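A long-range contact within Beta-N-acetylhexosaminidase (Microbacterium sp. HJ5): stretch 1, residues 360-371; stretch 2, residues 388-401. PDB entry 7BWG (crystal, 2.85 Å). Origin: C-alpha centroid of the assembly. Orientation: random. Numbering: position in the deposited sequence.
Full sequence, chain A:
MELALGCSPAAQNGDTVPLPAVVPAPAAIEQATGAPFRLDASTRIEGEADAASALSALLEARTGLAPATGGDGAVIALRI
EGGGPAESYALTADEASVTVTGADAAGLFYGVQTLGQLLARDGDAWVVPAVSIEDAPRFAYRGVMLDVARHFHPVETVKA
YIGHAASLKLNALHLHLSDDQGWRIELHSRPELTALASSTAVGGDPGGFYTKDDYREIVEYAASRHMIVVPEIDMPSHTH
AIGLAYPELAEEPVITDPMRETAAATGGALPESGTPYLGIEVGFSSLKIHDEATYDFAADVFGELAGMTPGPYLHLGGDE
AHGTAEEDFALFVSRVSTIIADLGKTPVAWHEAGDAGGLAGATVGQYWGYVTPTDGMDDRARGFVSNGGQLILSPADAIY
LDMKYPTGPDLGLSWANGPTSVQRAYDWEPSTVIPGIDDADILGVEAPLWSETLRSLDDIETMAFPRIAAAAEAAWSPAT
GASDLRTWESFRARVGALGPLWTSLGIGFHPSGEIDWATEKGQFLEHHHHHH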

ATOM      1  N   ALA A 360       0.427   1.725 -20.521  1.00 29.22           N
ATOM      2  CA  ALA A 360       1.381   0.794 -21.111  1.00 32.68           C
ATOM      3  C   ALA A 360       1.354  -0.495 -20.305  1.00 30.36           C
ATOM      4  O   ALA A 360       1.615  -0.477 -19.099  1.00 31.02           O
ATOM      5  CB  ALA A 360       2.793   1.387 -21.138  1.00 39.09           C
ATOM      6  N   GLY A 361       1.036  -1.604 -20.967  1.00 30.23           N
ATOM      7  CA  GLY A 361       0.982  -2.883 -20.287  1.00 23.53           C
ATOM      8  C   GLY A 361      -0.243  -3.093 -19.429  1.00 23.28           C
ATOM      9  O   GLY A 361      -0.214  -3.928 -18.519  1.00 28.60           O
ATOM     10  N   ALA A 362      -1.324  -2.364 -19.693  1.00 21.83           N
ATOM     11  CA  ALA A 362      -2.526  -2.478 -18.880  1.00 22.10           C
ATOM     12  C   ALA A 362      -3.244  -3.795 -19.151  1.00 22.62           C
ATOM     13  O   ALA A 362      -3.292  -4.276 -20.287  1.00 28.74           O
ATOM     14  CB  ALA A 362      -3.465  -1.303 -19.150  1.00 18.93           C
ATOM     15  N   THR A 363      -3.808  -4.370 -18.094  1.00 22.29           N
ATOM     16  CA  THR A 363      -4.525  -5.637 -18.136  1.00 23.85           C
ATOM     17  C   THR A 363      -6.019  -5.378 -18.344  1.00 26.15           C
ATOM     18  O   THR A 363      -6.530  -4.296 -18.047  1.00 21.26           O
ATOM     19  CB  THR A 363      -4.246  -6.419 -16.845  1.00 24.97           C
ATOM     20  OG1 THR A 363      -2.901  -6.911 -16.879  1.00 33.46           O
ATOM     21  CG2 THR A 363      -5.185  -7.599 -16.665  1.00 18.16           C
ATOM     22  N   VAL A 364      -6.718  -6.368 -18.903  1.00 29.67           N
ATOM     23  CA  VAL A 364      -8.060  -6.152 -19.431  1.00 29.36           C
ATOM     24  C   VAL A 364      -8.993  -7.293 -19.056  1.00 30.73           C
ATOM     25  O   VAL A 364      -8.591  -8.459 -19.030  1.00 29.47           O
ATOM     26  CB  VAL A 364      -8.016  -5.991 -20.961  1.00 28.06           C
ATOM     27  CG1 VAL A 364      -9.406  -6.147 -21.568  1.00 29.68           C
ATOM     28  CG2 VAL A 364      -7.420  -4.664 -21.298  1.00 26.90           C
ATOM     29  N   GLY A 365     -10.247  -6.950 -18.759  1.00 27.33           N
ATOM     30  CA  GLY A 365     -11.330  -7.911 -18.786  1.00 25.42           C
ATOM     31  C   GLY A 365     -12.203  -7.727 -20.013  1.00 27.07           C
ATOM     32  O   GLY A 365     -13.089  -6.870 -20.018  1.00 27.11           O
ATOM     33  N   GLN A 366     -11.955  -8.495 -21.073  1.00 29.19           N
ATOM     34  CA  GLN A 366     -12.853  -8.484 -22.223  1.00 26.63           C
ATOM     35  C   GLN A 366     -14.206  -9.055 -21.820  1.00 22.95           C
ATOM     36  O   GLN A 366     -14.288 -10.185 -21.328  1.00 18.37           O
ATOM     37  CB  GLN A 366     -12.256  -9.287 -23.378  1.00 22.87           C
ATOM     38  CG  GLN A 366     -13.226  -9.585 -24.518  1.00 24.45           C
ATOM     39  CD  GLN A 366     -12.920  -8.801 -25.778  1.00 29.95           C
ATOM     40  OE1 GLN A 366     -11.783  -8.388 -26.006  1.00 38.38           O
ATOM     41  NE2 GLN A 366     -13.932  -8.608 -26.615  1.00 29.59           N
ATOM     42  N   TYR A 367     -15.267  -8.276 -22.019  1.00 24.88           N
ATOM     43  CA  TYR A 367     -16.590  -8.652 -21.542  1.00 24.22           C
ATOM     44  C   TYR A 367     -17.586  -8.922 -22.661  1.00 23.22           C
ATOM     45  O   TYR A 367     -18.729  -9.289 -22.372  1.00 24.60           O
ATOM     46  CB  TYR A 367     -17.138  -7.571 -20.597  1.00 28.97           C
ATOM     47  CG  TYR A 367     -17.718  -6.342 -21.271  1.00 29.84           C
ATOM     48  CD1 TYR A 367     -19.049  -6.302 -21.671  1.00 30.52           C
ATOM     49  CD2 TYR A 367     -16.940  -5.210 -21.477  1.00 27.07           C
ATOM     50  CE1 TYR A 367     -19.581  -5.184 -22.281  1.00 30.92           C
ATOM     51  CE2 TYR A 367     -17.466  -4.083 -22.084  1.00 32.17           C
ATOM     52  CZ  TYR A 367     -18.785  -4.076 -22.483  1.00 36.69           C
ATOM     53  OH  TYR A 367     -19.312  -2.958 -23.087  1.00 38.59           O
ATOM     54  N   TRP A 368     -17.192  -8.763 -23.920  1.00 25.78           N
ATOM     55  CA  TRP A 368     -18.114  -8.968 -25.024  1.00 30.37           C
ATOM     56  C   TRP A 368     -18.287 -10.456 -25.321  1.00 24.49           C
ATOM     57  O   TRP A 368     -17.557 -11.312 -24.817  1.00 26.18           O
ATOM     58  CB  TRP A 368     -17.628  -8.236 -26.271  1.00 37.33           C
ATOM     59  N   GLY A 369     -19.267 -10.752 -26.174  1.00 27.57           N
ATOM     60  CA  GLY A 369     -19.603 -12.132 -26.469  1.00 27.24           C
ATOM     61  C   GLY A 369     -18.444 -12.900 -27.073  1.00 32.55           C
ATOM     62  O   GLY A 369     -17.505 -12.335 -27.637  1.00 32.53           O
ATOM     63  N   TYR A 370     -18.522 -14.228 -26.945  1.00 35.46           N
ATOM     64  CA  TYR A 370     -17.480 -15.112 -27.454  1.00 33.52           C
ATOM     65  C   TYR A 370     -17.320 -15.029 -28.966  1.00 32.40           C
ATOM     66  O   TYR A 370     -16.329 -15.541 -29.497  1.00 30.40           O
ATOM     67  CB  TYR A 370     -17.777 -16.559 -27.046  1.00 24.98           C
ATOM     68  N   VAL A 371     -18.266 -14.402 -29.669  1.00 33.61           N
ATOM     69  CA  VAL A 371     -18.175 -14.229 -31.113  1.00 37.86           C
ATOM     70  C   VAL A 371     -17.659 -12.851 -31.501  1.00 38.50           C
ATOM     71  O   VAL A 371     -17.516 -12.572 -32.700  1.00 49.66           O
ATOM     72  CB  VAL A 371     -19.537 -14.497 -31.782  1.00 41.71           C
ATOM     73  N   GLY A 388       1.564  -3.975 -24.889  1.00 24.63           N
ATOM     74  CA  GLY A 388       2.418  -4.693 -23.970  1.00 26.14           C
ATOM     75  C   GLY A 388       1.723  -5.335 -22.791  1.00 22.53           C
ATOM     76  O   GLY A 388       2.398  -5.683 -21.815  1.00 21.98           O
ATOM     77  N   GLY A 389       0.403  -5.506 -22.846  1.00 22.22           N
ATOM     78  CA  GLY A 389      -0.350  -6.115 -21.776  1.00 20.04           C
ATOM     79  C   GLY A 389      -0.991  -7.423 -22.208  1.00 23.55           C
ATOM     80  O   GLY A 389      -0.836  -7.882 -23.342  1.00 28.81           O
ATOM     81  N   GLN A 390      -1.720  -8.015 -21.269  1.00 22.91           N
ATOM     82  CA  GLN A 390      -2.396  -9.284 -21.478  1.00 20.59           C
ATOM     83  C   GLN A 390      -3.900  -9.103 -21.340  1.00 21.92           C
ATOM     84  O   GLN A 390      -4.390  -8.082 -20.845  1.00 18.81           O
ATOM     85  CB  GLN A 390      -1.902 -10.346 -20.489  1.00 19.32           C
ATOM     86  CG  GLN A 390      -0.468 -10.789 -20.703  1.00 21.95           C
ATOM     87  CD  GLN A 390       0.117 -11.459 -19.477  1.00 24.28           C
ATOM     88  OE1 GLN A 390       0.136 -10.881 -18.390  1.00 25.83           O
ATOM     89  NE2 GLN A 390       0.594 -12.686 -19.644  1.00 27.27           N
ATOM     90  N   LEU A 391      -4.632 -10.122 -21.778  1.00 22.19           N
ATOM     91  CA  LEU A 391      -6.086 -10.132 -21.743  1.00 18.14           C
ATOM     92  C   LEU A 391      -6.576 -11.112 -20.686  1.00 21.52           C
ATOM     93  O   LEU A 391      -6.086 -12.244 -20.609  1.00 23.89           O
ATOM     94  CB  LEU A 391      -6.668 -10.524 -23.105  1.00 19.50           C
ATOM     95  CG  LEU A 391      -6.753  -9.497 -24.234  1.00 24.91           C
ATOM     96  CD1 LEU A 391      -7.385 -10.122 -25.470  1.00 26.07           C
ATOM     97  CD2 LEU A 391      -7.542  -8.282 -23.795  1.00 22.13           C
ATOM     98  N   ILE A 392      -7.532 -10.673 -19.874  1.00 20.39           N
ATOM     99  CA  ILE A 392      -8.418 -11.573 -19.146  1.00 19.93           C
ATOM    100  C   ILE A 392      -9.750 -11.558 -19.878  1.00 20.59           C
ATOM    101  O   ILE A 392     -10.332 -10.490 -20.104  1.00 20.22           O
ATOM    102  CB  ILE A 392      -8.593 -11.152 -17.677  1.00 18.87           C
ATOM    103  CG1 ILE A 392      -7.236 -10.882 -17.021  1.00 19.42           C
ATOM    104  CG2 ILE A 392      -9.361 -12.215 -16.906  1.00 19.44           C
ATOM    105  CD1 ILE A 392      -7.349 -10.254 -15.645  1.00 17.37           C
ATOM    106  N   LEU A 393     -10.219 -12.728 -20.279  1.00 19.25           N
ATOM    107  CA  LEU A 393     -11.428 -12.827 -21.081  1.00 18.90           C
ATOM    108  C   LEU A 393     -12.596 -13.251 -20.207  1.00 17.95           C
ATOM    109  O   LEU A 393     -12.526 -14.275 -19.519  1.00 14.97           O
ATOM    110  CB  LEU A 393     -11.247 -13.810 -22.237  1.00 18.00           C
ATOM    111  CG  LEU A 393     -10.152 -13.483 -23.257  1.00 21.11           C
ATOM    112  CD1 LEU A 393     -10.049 -11.986 -23.508  1.00 23.20           C
ATOM    113  CD2 LEU A 393      -8.802 -14.055 -22.845  1.00 18.35           C
ATOM    114  N   SER A 394     -13.667 -12.464 -20.247  1.00 20.04           N
ATOM    115  CA  SER A 394     -14.887 -12.737 -19.488  1.00 18.33           C
ATOM    116  C   SER A 394     -16.089 -12.521 -20.397  1.00 21.93           C
ATOM    117  O   SER A 394     -16.821 -11.531 -20.268  1.00 22.15           O
ATOM    118  CB  SER A 394     -14.966 -11.846 -18.247  1.00 19.79           C
ATOM    119  OG  SER A 394     -14.971 -10.473 -18.594  1.00 24.71           O
ATOM    120  N   PRO A 395     -16.331 -13.444 -21.329  1.00 20.98           N
ATOM    121  CA  PRO A 395     -17.402 -13.236 -22.314  1.00 22.49           C
ATOM    122  C   PRO A 395     -18.770 -13.173 -21.649  1.00 24.95           C
ATOM    123  O   PRO A 395     -19.128 -14.034 -20.840  1.00 23.80           O
ATOM    124  CB  PRO A 395     -17.276 -14.451 -23.242  1.00 27.41           C
ATOM    125  CG  PRO A 395     -15.921 -15.033 -22.955  1.00 21.24           C
ATOM    126  CD  PRO A 395     -15.646 -14.732 -21.520  1.00 18.82           C
ATOM    127  N   ALA A 396     -19.532 -12.133 -21.994  1.00 22.15           N
ATOM    128  CA  ALA A 396     -20.839 -11.924 -21.377  1.00 22.56           C
ATOM    129  C   ALA A 396     -21.775 -13.091 -21.661  1.00 24.18           C
ATOM    130  O   ALA A 396     -22.407 -13.632 -20.749  1.00 22.87           O
ATOM    131  CB  ALA A 396     -21.453 -10.615 -21.874  1.00 25.67           C
ATOM    132  N   ASP A 397     -21.879 -13.491 -22.930  1.00 24.60           N
ATOM    133  CA  ASP A 397     -22.745 -14.608 -23.284  1.00 24.20           C
ATOM    134  C   ASP A 397     -22.279 -15.914 -22.657  1.00 24.25           C
ATOM    135  O   ASP A 397     -23.100 -16.810 -22.433  1.00 27.77           O
ATOM    136  CB  ASP A 397     -22.822 -14.753 -24.805  1.00 24.83           C
ATOM    137  CG  ASP A 397     -21.466 -15.001 -25.436  1.00 29.63           C
ATOM    138  OD1 ASP A 397     -20.443 -14.705 -24.784  1.00 29.91           O
ATOM    139  OD2 ASP A 397     -21.421 -15.497 -26.582  1.00 31.76           O
ATOM    140  N   ALA A 398     -20.987 -16.037 -22.348  1.00 22.91           N
ATOM    141  CA  ALA A 398     -20.431 -17.273 -21.810  1.00 23.83           C
ATOM    142  C   ALA A 398     -20.362 -17.267 -20.287  1.00 26.06           C
ATOM    143  O   ALA A 398     -21.061 -18.040 -19.627  1.00 25.40           O
ATOM    144  CB  ALA A 398     -19.037 -17.520 -22.400  1.00 23.88           C
ATOM    145  N   ILE A 399     -19.542 -16.389 -19.710  1.00 29.95           N
ATOM    146  CA  ILE A 399     -19.097 -16.546 -18.331  1.00 22.47           C
ATOM    147  C   ILE A 399     -19.765 -15.575 -17.369  1.00 21.88           C
ATOM    148  O   ILE A 399     -19.514 -15.658 -16.155  1.00 23.17           O
ATOM    149  CB  ILE A 399     -17.562 -16.441 -18.239  1.00 19.89           C
ATOM    150  CG1 ILE A 399     -17.048 -17.400 -17.167  1.00 22.86           C
ATOM    151  CG2 ILE A 399     -17.131 -15.008 -17.988  1.00 22.94           C
ATOM    152  CD1 ILE A 399     -17.367 -18.844 -17.497  1.00 25.00           C
ATOM    153  N   TYR A 400     -20.622 -14.676 -17.851  1.00 25.13           N
ATOM    154  CA  TYR A 400     -21.336 -13.768 -16.957  1.00 24.38           C
ATOM    155  C   TYR A 400     -22.300 -14.566 -16.088  1.00 27.29           C
ATOM    156  O   TYR A 400     -23.356 -15.007 -16.556  1.00 25.89           O
ATOM    157  CB  TYR A 400     -22.074 -12.697 -17.754  1.00 24.84           C
ATOM    158  CG  TYR A 400     -21.300 -11.406 -17.884  1.00 23.04           C
ATOM    159  CD1 TYR A 400     -19.946 -11.359 -17.588  1.00 26.73           C
ATOM    160  CD2 TYR A 400     -21.921 -10.235 -18.295  1.00 25.07           C
ATOM    161  CE1 TYR A 400     -19.230 -10.184 -17.706  1.00 28.28           C
ATOM    162  CE2 TYR A 400     -21.209  -9.055 -18.411  1.00 24.88           C
ATOM    163  CZ  TYR A 400     -19.866  -9.037 -18.115  1.00 26.24           C
ATOM    164  OH  TYR A 400     -19.155  -7.866 -18.227  1.00 28.00           O
ATOM    165  N   LEU A 401     -21.939 -14.752 -14.818  1.00 26.23           N
ATOM    166  CA  LEU A 401     -22.718 -15.577 -13.904  1.00 27.26           C
ATOM    167  C   LEU A 401     -24.013 -14.915 -13.454  1.00 26.21           C
ATOM    168  O   LEU A 401     -24.879 -15.603 -12.905  1.00 28.83           O
ATOM    169  CB  LEU A 401     -21.869 -15.942 -12.685  1.00 25.11           C
ATOM    170  CG  LEU A 401     -20.587 -16.708 -13.018  1.00 24.68           C
ATOM    171  CD1 LEU A 401     -19.755 -16.959 -11.769  1.00 25.44           C
ATOM    172  CD2 LEU A 401     -20.915 -18.015 -13.726  1.00 22.76           C
TER

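The two stretches lie side by side as neighbouring parallel strands, Thr363–Gln366 against Leu391–Leu393, with 22° between their directions, and bury 767 Å² between them. Stretch 2 enters from the end of a helix at Gly388, whose positive phi belongs to a Schellman motif, and the backbones first meet glycine to glycine: the CA of Gly361 lies 3.5 Å from the O of Gly388. Gly389 must be small here, because an ideal CB would point toward stretch 1 and fall 2.3 Å from Ala362 O. At Gln390 the pairing begins loosely, with a weak, bent hydrogen bond from Val364 N to Gln390 O (3.5 Å).

Leu391 then sends its CD2 to within 3.6 Å of Val364 CG1, an apolar contact between buried side chains. Ile392 anchors the ladder through both of its backbone polar groups: its N donates to Val364 O (2.6 Å), and its O accepts from Gln366 N (2.7 Å). The same oxygen receives a CA-H...O contact from Gly365 CA at 3.1 Å. Out along the side chain, Ile392 CD1 packs 3.6 Å from Thr363 CG2. Leu393 follows on the face it shares with Leu391, Val364 and Gln366, its CD1 resting 3.5 Å from the aliphatic CB of Gln366.

Ser394 grips a single acceptor twice, since both its N (2.6 Å) and its OG (2.8 Å) donate to Gln366 O. Beyond the strands, Pro395 CA makes a CA-H...O contact with Trp368 O (3.2 Å), while Ala396 N forms a weak hydrogen bond with Tyr367 O (3.0 Å). Asp397 turns its carboxylate to the backbone of Tyr370, whose N donates to OD1 at 2.9 Å and weakly to OD2 at 3.2 Å. Finally, Tyr400 reaches back, placing its OH 3.1 Å from Tyr367 CB.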